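Local coordinates for Anapc5 protein (Xenopus laevis, PDB 5BPZ), which is a subunit of the anaphase-promoting complex (APC/C), the cell-cycle ubiquitin ligase, where its helical N-terminal domain probably has a structural role, at residues P32-V37 with G131-H136; S36-L41 with E107-D112; L40-S45 with H92-L97; K96-A99 with D105-Q108. All blocks are in the same frame, centred on the assembly; numbering follows the deposited sequence.

Interaction 1. Residues P32-V37 with G131-H136; sequences PYKISV and GLFLRH
Phe-133 reaches from the segment 131-136 to Lys-34 and Val-37 of the segment 32-37. The Phe-133 CB leaves its backbone toward the facing helix. CG stands anti to the backbone N, chi1 -174°, and this extends the ring toward helix 32-46. Contact begins at the far half of the ring. On one side, Phe-133 CE1 meets Lys-34 CD at 3.7 Å. That methylene lies at the ring edge, near the ring plane. On the other side, Phe-133 CE2 meets Val-37 CG1 at 3.8 Å, from an oblique direction. The tip, Phe-133 CZ, sits between the two, 3.8 Å from Lys-34 CD and 4.0 Å from Val-37 CG1. The lysine chain bends at chi2 (-95°), which lays CD against the ring. Its NZ goes on to a long, weak ion pair with Asp-70. Val-37 divides its methyls: CG2 lies 3.5 Å above the Tyr-33 ring, toward the rim, while CG1 faces Phe-133. The Tyr-33 hydroxyl is in turn hydrogen-bonded to Leu-65 O. Leu-38 and Leu-41 of helix 32-46 also touch the phenylalanine ring, and Leu-134 adds to the same interface by packing on Leu-38. With an alanine at Phe-133, Val-37 CG1 and Lys-34 CD would probably lose their shared partner, and a gap would be likely to open between the helices. No polar bond joins the segments. An aromatic ring inserted against a neighbouring helix in this way is helix-helix core packing, here between helices 32-46 and 129-142 of the all-helical Apc5 N-terminal domain.

Interaction 2. Residues S36-L41 with E107-D112; sequences SVLVLL and EQFFDD
Val-39 and Leu-38 receive the ring of Phe-109. Val-39 CG2 lies over one face, 4.0 Å from the ring centroid and 28° off the normal, a CH-pi contact. Leu-38 CB comes to the ring edge, 3.7 Å from Phe-109 CZ. The same CZ also approaches the backbone, at 3.5 Å from Val-39 N, so the ring tip rests against the helix itself. Beside it, Leu-38 CD1 meets Phe-110 CE1 at 3.8 Å, and these two side chains run at about a right angle. Phe-109 keeps CG anti to its backbone N, chi1 167°, which brings CZ to the backbone of Val-39. The two aromatic residues brace each other: Phe-109 CD2 stands 4.3 Å above one face of the Phe-110 ring, toward its rim. Further out, Arg-94 and Met-98 of helix 85-99 touch Phe-109. Phe-110 stacks with Tyr-141 and touches Ile-138, both on helix 129-142. The short axes of 36-41 and 107-112 pass 11.5 Å apart at 46°. This wide spacing is filled by the aromatic rings. The arrangement is buried apolar packing of helix 103-114 on the central helix 32-46 of an all-helical domain.

Interaction 3. Residues L40-S45 with H92-L97; sequences LLSEMS and HIRIKL
Glu-43 OE2 is gripped by two nitrogens of Arg-94. Arg-94 NE donates to Glu-43 OE2 at 2.9 Å, and Arg-94 NH2 to the same oxygen at 2.8 Å. This is a side-on salt bridge between two helices, 32-46 and 85-99, of the helical Apc5 N-terminal domain. It lies at the surface of the bundle. Both donors share one carboxylate oxygen, in place of the usual pairing of two nitrogens with two oxygens. The carboxylate and guanidinium planes stand 87° apart, so the two groups do not lie flat edge to edge. NE approaches OE2 on the anti side, 33° out of the carboxylate plane. NH2 comes nearly along the C-O bond direction. Neither bond is straight, as expected when one oxygen serves two neighbouring donors. The oxygen itself lies near the guanidinium edge, tilted from its plane. Arg-94 gets there by a bent chain. Its CG is anti to the backbone N, and turns at chi2 and chi3 bring the edge bearing NE and NH2 to the glutamate. Glu-43 is bent as well, at chi2. Lys-46 lies close by and forms a long, weak ion pair with Glu-43 OE2, so this oxygen has a second cation near it. On the inner side, Val-39 packs against the arginine chain. Ser-45 OG donates to Ser-42 O at 2.8 Å, a bond within the turn of helix that carries the second acceptor. That acceptor is Ser-42 OG, in the guanidinium plane at its edge, which takes a weak hydrogen bond from Arg-94 NH2 at 2.8 Å.

Interaction 4. Residues K96-A99 with D105-Q108; sequences KLMA and DMEQ
Met-98 CG lies over one face of the flat peptide carbonyl group of Asp-105, 3.7 Å from Asp-105 O and 3.9 Å from Asp-105 C. The contact closes a short connection between consecutive helices, where the end of helix 85-99 meets the start of helix 103-114. The backbones come close here, with the CA atoms of Met-98 and Asp-105 5.5 Å apart. The Asp-105 carboxylate is occupied within the connection, as OD2 accepts a hydrogen bond from Glu-102 N. Beyond CG, the methionine chain bends at chi3 (88°), which turns its methyl toward Met-106. The Met-106 side chain itself leads off past this contact, with Ile-35 and Tyr-153 beside it. Ile-35 and Leu-156 also touch Met-98, so helices 32-46 and 146-164 both pack on this junction. The backbone of helix 85-99 is tied to the latter helix too, as Met-98 O is hydrogen-bonded to Tyr-153 OH. A serine in place of Met-98 would probably leave the base of Met-106 without its apolar neighbour and open a gap at the junction. The closest touch is the methyl Met-98 CE on Met-106 CG, 3.6 Å apart, with Met-106 CA at 3.8 Å from the same CE.

In the fold
Helix 32-46 takes part in interactions 1, 2 and 3 and meets a different helix in each: 129-142, 103-114 and 85-99. Interaction 4 joins the last two of these partners, 85-99 and 103-114, directly. Interactions 1, 2 and 4 are buried and apolar; the first two rely on phenylalanine rings, the last on methionines. Interaction 3 lies at the surface and is ionic. Interactions 1 and 2 join where Leu-38 meets Phe-133. Phe-109 of interaction 2 also reaches the helix used by interactions 3 and 4, which are themselves linked through that helix, 85-99. Ile-35, on the side of helix 32-46 turned away from interaction 1, packs on both methionines of interaction 4.

Interaction 1. Residues P32-V37 with G131-H136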
loop_
_atom_site.group_PDB
_atom_site.type_symbol
_atom_site.label_atom_id
_atom_site.label_comp_id
_atom_site.label_asym_id
_atom_site.label_seq_id
_atom_site.Cartn_x
_atom_site.Cartn_y
_atom_site.Cartn_z
ATOM N N PRO A 32 0.278 6.798 -5.668
ATOM C CA PRO A 32 -0.160 6.663 -4.259
ATOM C C PRO A 32 -1.131 5.496 -3.996
ATOM O O PRO A 32 -1.100 4.930 -2.903
ATOM C CB PRO A 32 -0.802 8.015 -3.944
ATOM C CG PRO A 32 -0.304 8.952 -4.978
ATOM C CD PRO A 32 -0.026 8.147 -6.200
ATOM N N TYR A 33 -1.960 5.108 -4.991
ATOM C CA TYR A 33 -2.851 3.947 -4.860
ATOM C C TYR A 33 -2.016 2.656 -4.735
ATOM O O TYR A 33 -2.322 1.803 -3.892
ATOM C CB TYR A 33 -3.818 3.829 -6.061
ATOM C CG TYR A 33 -4.497 2.479 -6.132
ATOM C CD1 TYR A 33 -5.540 2.153 -5.268
ATOM C CD2 TYR A 33 -4.058 1.502 -7.023
ATOM C CE1 TYR A 33 -6.135 0.897 -5.297
ATOM C CE2 TYR A 33 -4.646 0.236 -7.055
ATOM C CZ TYR A 33 -5.696 -0.054 -6.201
ATOM O OH TYR A 33 -6.283 -1.293 -6.219
ATOM N N LYS A 34 -0.983 2.514 -5.598
ATOM C CA LYS A 34 -0.090 1.348 -5.631
ATOM C C LYS A 34 0.670 1.218 -4.310
ATOM O O LYS A 34 0.838 0.104 -3.830
ATOM C CB LYS A 34 0.892 1.423 -6.815
ATOM C CG LYS A 34 0.234 1.378 -8.194
ATOM C CD LYS A 34 0.178 -0.020 -8.788
ATOM C CE LYS A 34 0.210 -0.010 -10.301
ATOM N NZ LYS A 34 -1.023 0.568 -10.897
ATOM N N ILE A 35 1.078 2.363 -3.708
ATOM C CA ILE A 35 1.765 2.451 -2.406
ATOM C C ILE A 35 0.824 1.923 -1.317
ATOM O O ILE A 35 1.227 1.119 -0.471
ATOM C CB ILE A 35 2.229 3.911 -2.128
ATOM C CG1 ILE A 35 3.400 4.306 -3.069
ATOM C CG2 ILE A 35 2.619 4.108 -0.659
ATOM C CD1 ILE A 35 3.719 5.875 -3.124
ATOM N N SER A 36 -0.441 2.343 -1.386
ATOM C CA SER A 36 -1.506 1.940 -0.469
ATOM C C SER A 36 -1.763 0.425 -0.534
ATOM O O SER A 36 -2.015 -0.209 0.490
ATOM C CB SER A 36 -2.761 2.747 -0.769
ATOM O OG SER A 36 -2.463 4.131 -0.672
ATOM N N VAL A 37 -1.626 -0.161 -1.728
ATOM C CA VAL A 37 -1.755 -1.606 -1.945
ATOM C C VAL A 37 -0.552 -2.332 -1.302
ATOM O O VAL A 37 -0.736 -3.357 -0.645
ATOM C CB VAL A 37 -1.971 -1.961 -3.434
ATOM C CG1 VAL A 37 -1.937 -3.472 -3.651
ATOM C CG2 VAL A 37 -3.299 -1.388 -3.930
ATOM N N GLY A 131 4.192 -11.487 -5.505
ATOM C CA GLY A 131 5.637 -11.500 -5.718
ATOM C C GLY A 131 6.077 -10.646 -6.885
ATOM O O GLY A 131 6.997 -9.840 -6.742
ATOM N N LEU A 132 5.386 -10.782 -8.032
ATOM C CA LEU A 132 5.653 -9.994 -9.237
ATOM C C LEU A 132 5.295 -8.533 -9.019
ATOM O O LEU A 132 6.025 -7.658 -9.489
ATOM C CB LEU A 132 4.933 -10.558 -10.470
ATOM C CG LEU A 132 5.582 -11.779 -11.106
ATOM C CD1 LEU A 132 4.560 -12.617 -11.847
ATOM C CD2 LEU A 132 6.740 -11.387 -12.025
ATOM N N PHE A 133 4.211 -8.269 -8.261
ATOM C CA PHE A 133 3.768 -6.917 -7.918
ATOM C C PHE A 133 4.790 -6.221 -7.010
ATOM O O PHE A 133 5.102 -5.055 -7.240
ATOM C CB PHE A 133 2.367 -6.930 -7.270
ATOM C CG PHE A 133 1.777 -5.559 -7.010
ATOM C CD1 PHE A 133 1.139 -4.854 -8.025
ATOM C CD2 PHE A 133 1.878 -4.965 -5.757
ATOM C CE1 PHE A 133 0.616 -3.578 -7.792
ATOM C CE2 PHE A 133 1.354 -3.688 -5.524
ATOM C CZ PHE A 133 0.726 -3.005 -6.542
ATOM N N LEU A 134 5.303 -6.933 -5.985
ATOM C CA LEU A 134 6.297 -6.402 -5.051
ATOM C C LEU A 134 7.575 -6.072 -5.806
ATOM O O LEU A 134 8.093 -4.967 -5.667
ATOM C CB LEU A 134 6.579 -7.391 -3.902
ATOM C CG LEU A 134 5.492 -7.544 -2.826
ATOM C CD1 LEU A 134 5.724 -8.783 -2.007
ATOM C CD2 LEU A 134 5.436 -6.336 -1.895
ATOM N N ARG A 135 8.018 -7.001 -6.676
ATOM C CA ARG A 135 9.186 -6.886 -7.544
ATOM C C ARG A 135 9.060 -5.672 -8.479
ATOM O O ARG A 135 9.916 -4.788 -8.440
ATOM C CB ARG A 135 9.363 -8.187 -8.354
ATOM C CG ARG A 135 10.677 -8.239 -9.115
ATOM C CD ARG A 135 10.685 -9.257 -10.237
ATOM N NE ARG A 135 11.709 -8.922 -11.229
ATOM C CZ ARG A 135 12.985 -9.287 -11.150
ATOM N NH1 ARG A 135 13.413 -10.019 -10.127
ATOM N NH2 ARG A 135 13.846 -8.921 -12.092
ATOM N N HIS A 136 7.987 -5.622 -9.294
ATOM C CA HIS A 136 7.744 -4.534 -10.244
ATOM C C HIS A 136 7.555 -3.172 -9.587
ATOM O O HIS A 136 7.927 -2.173 -10.207
ATOM C CB HIS A 136 6.587 -4.852 -11.205
ATOM C CG HIS A 136 6.890 -5.983 -12.145
ATOM N ND1 HIS A 136 6.033 -7.062 -12.276
ATOM C CD2 HIS A 136 7.957 -6.173 -12.959
ATOM C CE1 HIS A 136 6.596 -7.864 -13.167
ATOM N NE2 HIS A 136 7.757 -7.373 -13.601
#

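Interaction 2. Residues S36-L41 with E107-D112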
loop_
_atom_site.group_PDB
_atom_site.type_symbol
_atom_site.label_atom_id
_atom_site.label_comp_id
_atom_site.label_asym_id
_atom_site.label_seq_id
_atom_site.Cartn_x
_atom_site.Cartn_y
_atom_site.Cartn_z
ATOM N N SER A 36 -0.441 2.343 -1.386
ATOM C CA SER A 36 -1.506 1.940 -0.469
ATOM C C SER A 36 -1.763 0.425 -0.534
ATOM O O SER A 36 -2.015 -0.209 0.490
ATOM C CB SER A 36 -2.761 2.747 -0.769
ATOM O OG SER A 36 -2.463 4.131 -0.672
ATOM N N VAL A 37 -1.626 -0.161 -1.728
ATOM C CA VAL A 37 -1.755 -1.606 -1.945
ATOM C C VAL A 37 -0.552 -2.332 -1.302
ATOM O O VAL A 37 -0.736 -3.357 -0.645
ATOM C CB VAL A 37 -1.971 -1.961 -3.434
ATOM C CG1 VAL A 37 -1.937 -3.472 -3.651
ATOM C CG2 VAL A 37 -3.299 -1.388 -3.930
ATOM N N LEU A 38 0.655 -1.754 -1.430
ATOM C CA LEU A 38 1.869 -2.280 -0.799
ATOM C C LEU A 38 1.711 -2.258 0.719
ATOM O O LEU A 38 2.034 -3.246 1.363
ATOM C CB LEU A 38 3.124 -1.490 -1.230
ATOM C CG LEU A 38 3.541 -1.595 -2.700
ATOM C CD1 LEU A 38 4.628 -0.588 -3.018
ATOM C CD2 LEU A 38 4.011 -3.029 -3.069
ATOM N N VAL A 39 1.168 -1.150 1.281
ATOM C CA VAL A 39 0.871 -0.965 2.716
ATOM C C VAL A 39 -0.121 -2.074 3.136
ATOM O O VAL A 39 0.081 -2.720 4.166
ATOM C CB VAL A 39 0.304 0.459 3.007
ATOM C CG1 VAL A 39 -0.347 0.540 4.386
ATOM C CG2 VAL A 39 1.386 1.532 2.855
ATOM N N LEU A 40 -1.169 -2.300 2.320
ATOM C CA LEU A 40 -2.147 -3.345 2.573
ATOM C C LEU A 40 -1.494 -4.737 2.584
ATOM O O LEU A 40 -1.760 -5.522 3.498
ATOM C CB LEU A 40 -3.303 -3.272 1.571
ATOM C CG LEU A 40 -4.267 -4.459 1.527
ATOM C CD1 LEU A 40 -5.041 -4.603 2.831
ATOM C CD2 LEU A 40 -5.204 -4.333 0.367
ATOM N N LEU A 41 -0.623 -5.021 1.603
ATOM C CA LEU A 41 0.069 -6.308 1.542
ATOM C C LEU A 41 0.961 -6.491 2.761
ATOM O O LEU A 41 0.943 -7.557 3.371
ATOM C CB LEU A 41 0.864 -6.468 0.238
ATOM C CG LEU A 41 0.026 -6.670 -1.030
ATOM C CD1 LEU A 41 0.880 -6.424 -2.287
ATOM C CD2 LEU A 41 -0.610 -8.061 -1.061
ATOM N N GLU A 107 10.405 6.700 1.709
ATOM C CA GLU A 107 11.647 5.998 1.342
ATOM C C GLU A 107 11.937 4.844 2.314
ATOM O O GLU A 107 12.369 3.773 1.880
ATOM C CB GLU A 107 12.844 6.971 1.314
ATOM C CG GLU A 107 12.653 8.185 0.418
ATOM C CD GLU A 107 13.819 9.153 0.392
ATOM O OE1 GLU A 107 14.196 9.666 1.470
ATOM O OE2 GLU A 107 14.332 9.429 -0.717
ATOM N N GLN A 108 11.692 5.069 3.622
ATOM C CA GLN A 108 11.876 4.078 4.683
ATOM C C GLN A 108 10.850 2.946 4.550
ATOM O O GLN A 108 11.174 1.807 4.872
ATOM C CB GLN A 108 11.787 4.739 6.065
ATOM C CG GLN A 108 12.306 3.872 7.212
ATOM C CD GLN A 108 12.077 4.503 8.564
ATOM O OE1 GLN A 108 11.279 5.437 8.724
ATOM N NE2 GLN A 108 12.766 3.992 9.574
ATOM N N PHE A 109 9.624 3.256 4.079
ATOM C CA PHE A 109 8.592 2.237 3.854
ATOM C C PHE A 109 9.054 1.274 2.753
ATOM O O PHE A 109 8.901 0.062 2.899
ATOM C CB PHE A 109 7.216 2.854 3.508
ATOM C CG PHE A 109 6.228 1.836 2.959
ATOM C CD1 PHE A 109 5.672 0.864 3.785
ATOM C CD2 PHE A 109 5.919 1.804 1.603
ATOM C CE1 PHE A 109 4.804 -0.104 3.270
ATOM C CE2 PHE A 109 5.045 0.838 1.090
ATOM C CZ PHE A 109 4.495 -0.110 1.928
ATOM N N PHE A 110 9.609 1.828 1.657
ATOM C CA PHE A 110 10.119 1.063 0.520
ATOM C C PHE A 110 11.306 0.178 0.899
ATOM O O PHE A 110 11.359 -0.968 0.447
ATOM C CB PHE A 110 10.447 1.986 -0.668
ATOM C CG PHE A 110 9.242 2.291 -1.530
ATOM C CD1 PHE A 110 8.812 1.389 -2.496
ATOM C CD2 PHE A 110 8.529 3.473 -1.365
ATOM C CE1 PHE A 110 7.689 1.664 -3.284
ATOM C CE2 PHE A 110 7.413 3.752 -2.160
ATOM C CZ PHE A 110 6.997 2.845 -3.109
ATOM N N ASP A 111 12.227 0.693 1.753
ATOM C CA ASP A 111 13.408 -0.036 2.245
ATOM C C ASP A 111 12.973 -1.229 3.105
ATOM O O ASP A 111 13.409 -2.354 2.857
ATOM C CB ASP A 111 14.336 0.892 3.070
ATOM C CG ASP A 111 15.049 2.012 2.321
ATOM O OD1 ASP A 111 14.814 2.163 1.101
ATOM O OD2 ASP A 111 15.818 2.759 2.966
ATOM N N ASP A 112 12.098 -0.974 4.103
ATOM C CA ASP A 112 11.557 -1.983 5.021
ATOM C C ASP A 112 10.736 -3.053 4.300
ATOM O O ASP A 112 10.825 -4.224 4.663
ATOM C CB ASP A 112 10.727 -1.318 6.139
ATOM C CG ASP A 112 11.529 -0.494 7.141
ATOM O OD1 ASP A 112 12.777 -0.599 7.143
ATOM O OD2 ASP A 112 10.905 0.250 7.928
#

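Interaction 3. Residues L40-S45 with H92-L97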
loop_
_atom_site.group_PDB
_atom_site.type_symbol
_atom_site.label_atom_id
_atom_site.label_comp_id
_atom_site.label_asym_id
_atom_site.label_seq_id
_atom_site.Cartn_x
_atom_site.Cartn_y
_atom_site.Cartn_z
ATOM N N LEU A 40 -1.169 -2.300 2.320
ATOM C CA LEU A 40 -2.147 -3.345 2.573
ATOM C C LEU A 40 -1.494 -4.737 2.584
ATOM O O LEU A 40 -1.760 -5.522 3.498
ATOM C CB LEU A 40 -3.303 -3.272 1.571
ATOM C CG LEU A 40 -4.267 -4.459 1.527
ATOM C CD1 LEU A 40 -5.041 -4.603 2.831
ATOM C CD2 LEU A 40 -5.204 -4.333 0.367
ATOM N N LEU A 41 -0.623 -5.021 1.603
ATOM C CA LEU A 41 0.069 -6.308 1.542
ATOM C C LEU A 41 0.961 -6.491 2.761
ATOM O O LEU A 41 0.943 -7.557 3.371
ATOM C CB LEU A 41 0.864 -6.468 0.238
ATOM C CG LEU A 41 0.026 -6.670 -1.030
ATOM C CD1 LEU A 41 0.880 -6.424 -2.287
ATOM C CD2 LEU A 41 -0.610 -8.061 -1.061
ATOM N N SER A 42 1.654 -5.424 3.175
ATOM C CA SER A 42 2.514 -5.443 4.359
ATOM C C SER A 42 1.700 -5.712 5.639
ATOM O O SER A 42 2.059 -6.604 6.416
ATOM C CB SER A 42 3.283 -4.137 4.474
ATOM O OG SER A 42 4.124 -4.141 5.613
ATOM N N GLU A 43 0.590 -4.956 5.833
ATOM C CA GLU A 43 -0.300 -5.087 6.982
ATOM C C GLU A 43 -0.983 -6.443 7.041
ATOM O O GLU A 43 -1.219 -6.959 8.135
ATOM C CB GLU A 43 -1.323 -3.941 7.040
ATOM C CG GLU A 43 -0.703 -2.587 7.389
ATOM C CD GLU A 43 0.210 -2.574 8.601
ATOM O OE1 GLU A 43 -0.231 -3.026 9.685
ATOM O OE2 GLU A 43 1.381 -2.151 8.457
ATOM N N MET A 44 -1.266 -7.037 5.876
ATOM C CA MET A 44 -1.882 -8.359 5.816
ATOM C C MET A 44 -0.921 -9.435 6.329
ATOM O O MET A 44 -1.346 -10.307 7.077
ATOM C CB MET A 44 -2.346 -8.688 4.394
ATOM C CG MET A 44 -3.723 -8.163 4.087
ATOM S SD MET A 44 -4.073 -8.191 2.309
ATOM C CE MET A 44 -4.530 -9.935 2.120
ATOM N N SER A 45 0.372 -9.361 5.949
ATOM C CA SER A 45 1.358 -10.349 6.375
ATOM C C SER A 45 1.680 -10.263 7.868
ATOM O O SER A 45 2.009 -11.268 8.471
ATOM C CB SER A 45 2.627 -10.266 5.527
ATOM O OG SER A 45 3.240 -8.992 5.621
ATOM N N HIS A 92 -4.974 2.555 6.720
ATOM C CA HIS A 92 -5.365 3.964 6.707
ATOM C C HIS A 92 -4.416 4.861 7.521
ATOM O O HIS A 92 -3.947 5.876 6.998
ATOM C CB HIS A 92 -6.832 4.122 7.147
ATOM C CG HIS A 92 -7.310 5.538 7.152
ATOM N ND1 HIS A 92 -7.586 6.211 5.978
ATOM C CD2 HIS A 92 -7.507 6.378 8.195
ATOM C CE1 HIS A 92 -7.960 7.426 6.343
ATOM N NE2 HIS A 92 -7.917 7.579 7.664
ATOM N N ILE A 93 -4.102 4.459 8.772
ATOM C CA ILE A 93 -3.218 5.204 9.682
ATOM C C ILE A 93 -1.755 5.158 9.209
ATOM O O ILE A 93 -1.026 6.121 9.434
ATOM C CB ILE A 93 -3.386 4.771 11.188
ATOM C CG1 ILE A 93 -4.869 4.795 11.668
ATOM C CG2 ILE A 93 -2.484 5.570 12.145
ATOM C CD1 ILE A 93 -5.575 6.178 11.800
ATOM N N ARG A 94 -1.323 4.058 8.568
ATOM C CA ARG A 94 0.053 3.956 8.066
ATOM C C ARG A 94 0.292 4.986 6.948
ATOM O O ARG A 94 1.349 5.617 6.922
ATOM C CB ARG A 94 0.380 2.531 7.589
ATOM C CG ARG A 94 1.775 2.384 6.989
ATOM C CD ARG A 94 2.727 1.645 7.903
ATOM N NE ARG A 94 2.730 0.220 7.596
ATOM C CZ ARG A 94 3.796 -0.460 7.185
ATOM N NH1 ARG A 94 4.973 0.142 7.070
ATOM N NH2 ARG A 94 3.698 -1.751 6.913
ATOM N N ILE A 95 -0.684 5.139 6.031
ATOM C CA ILE A 95 -0.622 6.115 4.940
ATOM C C ILE A 95 -0.686 7.512 5.548
ATOM O O ILE A 95 0.159 8.342 5.223
ATOM C CB ILE A 95 -1.702 5.845 3.850
ATOM C CG1 ILE A 95 -1.375 4.536 3.105
ATOM C CG2 ILE A 95 -1.824 7.028 2.857
ATOM C CD1 ILE A 95 -2.620 3.731 2.763
ATOM N N LYS A 96 -1.617 7.726 6.503
ATOM C CA LYS A 96 -1.781 8.971 7.270
ATOM C C LYS A 96 -0.440 9.452 7.864
ATOM O O LYS A 96 -0.099 10.618 7.699
ATOM C CB LYS A 96 -2.805 8.759 8.406
ATOM C CG LYS A 96 -3.085 10.003 9.265
ATOM C CD LYS A 96 -3.699 9.611 10.595
ATOM C CE LYS A 96 -4.989 10.333 10.891
ATOM N NZ LYS A 96 -4.769 11.769 11.199
ATOM N N LEU A 97 0.312 8.544 8.535
ATOM C CA LEU A 97 1.602 8.853 9.162
ATOM C C LEU A 97 2.689 9.139 8.139
ATOM O O LEU A 97 3.541 9.989 8.384
ATOM C CB LEU A 97 2.039 7.741 10.133
ATOM C CG LEU A 97 1.166 7.565 11.380
ATOM C CD1 LEU A 97 1.337 6.184 11.972
ATOM C CD2 LEU A 97 1.420 8.654 12.414
#

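Interaction 4. Residues K96-A99 with D105-Q108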
loop_
_atom_site.group_PDB
_atom_site.type_symbol
_atom_site.label_atom_id
_atom_site.label_comp_id
_atom_site.label_asym_id
_atom_site.label_seq_id
_atom_site.Cartn_x
_atom_site.Cartn_y
_atom_site.Cartn_z
ATOM N N LYS A 96 -1.617 7.726 6.503
ATOM C CA LYS A 96 -1.781 8.971 7.270
ATOM C C LYS A 96 -0.440 9.452 7.864
ATOM O O LYS A 96 -0.099 10.618 7.699
ATOM C CB LYS A 96 -2.805 8.759 8.406
ATOM C CG LYS A 96 -3.085 10.003 9.265
ATOM C CD LYS A 96 -3.699 9.611 10.595
ATOM C CE LYS A 96 -4.989 10.333 10.891
ATOM N NZ LYS A 96 -4.769 11.769 11.199
ATOM N N LEU A 97 0.312 8.544 8.535
ATOM C CA LEU A 97 1.602 8.853 9.162
ATOM C C LEU A 97 2.689 9.139 8.139
ATOM O O LEU A 97 3.541 9.989 8.384
ATOM C CB LEU A 97 2.039 7.741 10.133
ATOM C CG LEU A 97 1.166 7.565 11.380
ATOM C CD1 LEU A 97 1.337 6.184 11.972
ATOM C CD2 LEU A 97 1.420 8.654 12.414
ATOM N N MET A 98 2.658 8.435 6.996
ATOM C CA MET A 98 3.596 8.644 5.896
ATOM C C MET A 98 3.364 10.031 5.279
ATOM O O MET A 98 4.322 10.771 5.068
ATOM C CB MET A 98 3.410 7.555 4.841
ATOM C CG MET A 98 4.640 6.748 4.608
ATOM S SD MET A 98 4.264 5.242 3.709
ATOM C CE MET A 98 4.402 5.805 2.106
ATOM N N ALA A 99 2.082 10.384 5.034
ATOM C CA ALA A 99 1.639 11.662 4.466
ATOM C C ALA A 99 1.866 12.831 5.435
ATOM O O ALA A 99 2.255 13.915 4.997
ATOM C CB ALA A 99 0.169 11.573 4.072
ATOM N N ASP A 105 10.046 9.157 5.203
ATOM C CA ASP A 105 9.080 8.175 5.696
ATOM C C ASP A 105 8.547 7.274 4.589
ATOM O O ASP A 105 8.287 6.098 4.845
ATOM C CB ASP A 105 7.955 8.853 6.490
ATOM C CG ASP A 105 8.452 9.508 7.766
ATOM O OD1 ASP A 105 9.055 8.798 8.605
ATOM O OD2 ASP A 105 8.256 10.728 7.921
ATOM N N MET A 106 8.427 7.812 3.353
ATOM C CA MET A 106 8.005 7.045 2.182
ATOM C C MET A 106 9.166 6.150 1.732
ATOM O O MET A 106 8.945 4.976 1.458
ATOM C CB MET A 106 7.534 7.972 1.046
ATOM C CG MET A 106 6.874 7.223 -0.112
ATOM S SD MET A 106 6.484 8.226 -1.568
ATOM C CE MET A 106 8.181 8.653 -2.146
ATOM N N GLU A 107 10.405 6.700 1.709
ATOM C CA GLU A 107 11.647 5.998 1.342
ATOM C C GLU A 107 11.937 4.844 2.314
ATOM O O GLU A 107 12.369 3.773 1.880
ATOM C CB GLU A 107 12.844 6.971 1.314
ATOM C CG GLU A 107 12.653 8.185 0.418
ATOM C CD GLU A 107 13.819 9.153 0.392
ATOM O OE1 GLU A 107 14.196 9.666 1.470
ATOM O OE2 GLU A 107 14.332 9.429 -0.717
ATOM N N GLN A 108 11.692 5.069 3.622
ATOM C CA GLN A 108 11.876 4.078 4.683
ATOM C C GLN A 108 10.850 2.946 4.550
ATOM O O GLN A 108 11.174 1.807 4.872
ATOM C CB GLN A 108 11.787 4.739 6.065
ATOM C CG GLN A 108 12.306 3.872 7.212
ATOM C CD GLN A 108 12.077 4.503 8.564
ATOM O OE1 GLN A 108 11.279 5.437 8.724
ATOM N NE2 GLN A 108 12.766 3.992 9.574
#